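Local coordinates for unknown protein (PDB 1R75) that is of unknown function but forms an all-beta domain of the DUF1935 family, built from antiparallel sheets, in Leishmania major, at residues Val20-Asn24 and Gly25-Val29. Residues are numbered along the deposited sequence; the frame is centred on the assembly and turned at random.
Sequences VTFKN and GKPTV
Phe22 and Gly25 form the ends of a turn through Lys23 and Asn24, with Phe22 CA and Gly25 CA 6.3 Å apart and the two middle residues near type I backbone angles, but the usual closing hydrogen bond is lacking, since Phe22 O and Gly25 N are 5.2 Å apart.

The aromatic side chain leaves with CG anti to its own carbonyl carbon (chi1 -55°), and its CB-CG root lies beside the Gly25 carbonyl. Phe22 CB is 3.1 Å from Gly25 O, while Phe22 CG is 3.8 Å from the same oxygen. From Gly25 (phi 173°) the chain extends, carrying Pro27 round to the Phe22 ring. There the CE2-CZ part of the ring meets the pyrrolidine obliquely: Phe22 CE2 lies 3.4 Å from Pro27 CD, and Phe22 CZ lies 3.8 Å from Pro27 CG. The far end of the ring touches two adjacent proline methylenes, ring and pyrrolidine converging from facing sides of the loop.

Neighbouring strands supply Tyr43 and Tyr56, which make edge-to-face contacts with Phe22, and Thr112, on which Pro27 rests. Asp58, which follows strand 52-57, accepts hydrogen bonds from Lys23 N through OD2 and from Asn24 ND2 through its backbone O.

Across the turn itself, therefore, the contact is apolar packing plus a close carbon-to-carbonyl approach. The hydrogen bonds of Lys23 N and Asn24 ND2 go to Asp58, so this surface loop is probably held by its ties to the Asp58 loop and by the Phe22 ring against Tyr43 and Tyr56 of the sheet, as well as by the phenylalanine-proline pair.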
ATOM      1  N   VAL A  20      11.332  -4.749   8.416  1.00 64.14           N
ATOM      2  CA  VAL A  20      12.659  -4.975   9.116  1.00 64.29           C
ATOM      3  C   VAL A  20      13.756  -5.286   8.089  1.00 63.46           C
ATOM      4  O   VAL A  20      14.520  -4.388   7.691  1.00 63.68           O
ATOM      5  CB  VAL A  20      12.572  -6.103  10.209  1.00 64.51           C
ATOM      6  CG1 VAL A  20      13.967  -6.488  10.780  1.00 64.83           C
ATOM      7  CG2 VAL A  20      11.660  -5.680  11.334  1.00 65.43           C
ATOM      8  N   THR A  21      13.823  -6.533   7.628  1.00 61.60           N
ATOM      9  CA  THR A  21      14.818  -6.873   6.618  1.00 60.66           C
ATOM     10  C   THR A  21      14.162  -7.165   5.275  1.00 58.82           C
ATOM     11  O   THR A  21      13.268  -8.010   5.168  1.00 58.55           O
ATOM     12  CB  THR A  21      15.725  -8.040   7.076  1.00 61.33           C
ATOM     13  OG1 THR A  21      16.402  -7.680   8.295  1.00 62.82           O
ATOM     14  CG2 THR A  21      16.880  -8.271   6.062  1.00 61.15           C
ATOM     15  N   PHE A  22      14.629  -6.446   4.260  1.00 56.17           N
ATOM     16  CA  PHE A  22      14.165  -6.638   2.904  1.00 54.43           C
ATOM     17  C   PHE A  22      15.089  -7.602   2.181  1.00 54.10           C
ATOM     18  O   PHE A  22      16.314  -7.465   2.249  1.00 54.76           O
ATOM     19  CB  PHE A  22      14.099  -5.290   2.177  1.00 53.73           C
ATOM     20  CG  PHE A  22      13.266  -4.265   2.893  1.00 48.69           C
ATOM     21  CD1 PHE A  22      11.942  -4.536   3.207  1.00 46.17           C
ATOM     22  CD2 PHE A  22      13.799  -3.028   3.237  1.00 45.91           C
ATOM     23  CE1 PHE A  22      11.148  -3.592   3.871  1.00 43.77           C
ATOM     24  CE2 PHE A  22      13.041  -2.098   3.911  1.00 46.60           C
ATOM     25  CZ  PHE A  22      11.684  -2.377   4.214  1.00 46.60           C
ATOM     26  N   LYS A  23      14.502  -8.586   1.509  1.00 53.04           N
ATOM     27  CA  LYS A  23      15.259  -9.563   0.732  1.00 52.08           C
ATOM     28  C   LYS A  23      15.643  -9.068  -0.665  1.00 50.91           C
ATOM     29  O   LYS A  23      16.780  -9.278  -1.103  1.00 51.53           O
ATOM     30  CB  LYS A  23      14.488 -10.891   0.620  1.00 52.51           C
ATOM     31  CG  LYS A  23      14.001 -11.463   1.970  1.00 55.23           C
ATOM     32  CD  LYS A  23      13.906 -13.028   2.028  1.00 57.59           C
ATOM     33  CE  LYS A  23      14.209 -13.546   3.479  1.00 58.68           C
ATOM     34  NZ  LYS A  23      13.656 -14.899   3.769  1.00 59.92           N
ATOM     35  N   ASN A  24      14.730  -8.410  -1.374  1.00 47.69           N
ATOM     36  CA  ASN A  24      14.920  -8.194  -2.802  1.00 46.10           C
ATOM     37  C   ASN A  24      15.067  -6.765  -3.327  1.00 44.54           C
ATOM     38  O   ASN A  24      15.215  -6.537  -4.531  1.00 45.86           O
ATOM     39  CB  ASN A  24      13.749  -8.866  -3.509  1.00 45.82           C
ATOM     40  CG  ASN A  24      13.682 -10.305  -3.176  1.00 47.88           C
ATOM     41  OD1 ASN A  24      14.735 -10.965  -3.137  1.00 52.71           O
ATOM     42  ND2 ASN A  24      12.493 -10.821  -2.892  1.00 44.54           N
ATOM     43  N   GLY A  25      15.013  -5.799  -2.449  1.00 41.83           N
ATOM     44  CA  GLY A  25      14.999  -4.435  -2.891  1.00 40.34           C
ATOM     45  C   GLY A  25      14.770  -3.570  -1.693  1.00 39.71           C
ATOM     46  O   GLY A  25      14.844  -4.035  -0.593  1.00 38.78           O
ATOM     47  N   LYS A  26      14.530  -2.283  -1.920  1.00 39.75           N
ATOM     48  CA  LYS A  26      14.183  -1.394  -0.833  1.00 39.89           C
ATOM     49  C   LYS A  26      13.150  -0.374  -1.284  1.00 37.65           C
ATOM     50  O   LYS A  26      13.127   0.011  -2.424  1.00 34.17           O
ATOM     51  CB  LYS A  26      15.402  -0.649  -0.307  1.00 41.63           C
ATOM     52  CG  LYS A  26      16.266  -0.061  -1.344  1.00 46.00           C
ATOM     53  CD  LYS A  26      17.468   0.628  -0.692  1.00 49.87           C
ATOM     54  CE  LYS A  26      18.240   1.461  -1.712  1.00 52.07           C
ATOM     55  NZ  LYS A  26      18.927   2.613  -1.050  1.00 54.53           N
ATOM     56  N   PRO A  27      12.367   0.105  -0.325  1.00 37.65           N
ATOM     57  CA  PRO A  27      11.450   1.214  -0.564  1.00 37.84           C
ATOM     58  C   PRO A  27      12.176   2.467  -1.012  1.00 39.05           C
ATOM     59  O   PRO A  27      13.393   2.620  -0.749  1.00 39.05           O
ATOM     60  CB  PRO A  27      10.828   1.449   0.798  1.00 37.78           C
ATOM     61  CG  PRO A  27      11.079   0.274   1.572  1.00 39.16           C
ATOM     62  CD  PRO A  27      12.382  -0.295   1.096  1.00 37.45           C
ATOM     63  N   THR A  28      11.459   3.377  -1.676  1.00 39.49           N
ATOM     64  CA  THR A  28      12.122   4.578  -2.167  1.00 40.27           C
ATOM     65  C   THR A  28      12.081   5.653  -1.118  1.00 41.65           C
ATOM     66  O   THR A  28      12.683   6.719  -1.297  1.00 42.29           O
ATOM     67  CB  THR A  28      11.457   5.070  -3.414  1.00 40.72           C
ATOM     68  OG1 THR A  28      10.032   5.166  -3.204  1.00 41.75           O
ATOM     69  CG2 THR A  28      11.653   4.044  -4.513  1.00 41.32           C
ATOM     70  N   VAL A  29      11.340   5.395  -0.039  1.00 41.89           N
ATOM     71  CA  VAL A  29      11.248   6.339   1.050  1.00 43.43           C
ATOM     72  C   VAL A  29      11.471   5.626   2.372  1.00 45.63           C
ATOM     73  O   VAL A  29      11.155   4.446   2.536  1.00 44.84           O
ATOM     74  CB  VAL A  29       9.876   7.027   1.074  1.00 42.71           C
ATOM     75  CG1 VAL A  29       9.704   7.892  -0.151  1.00 43.90           C
ATOM     76  CG2 VAL A  29       8.724   6.010   1.205  1.00 41.91           C
TER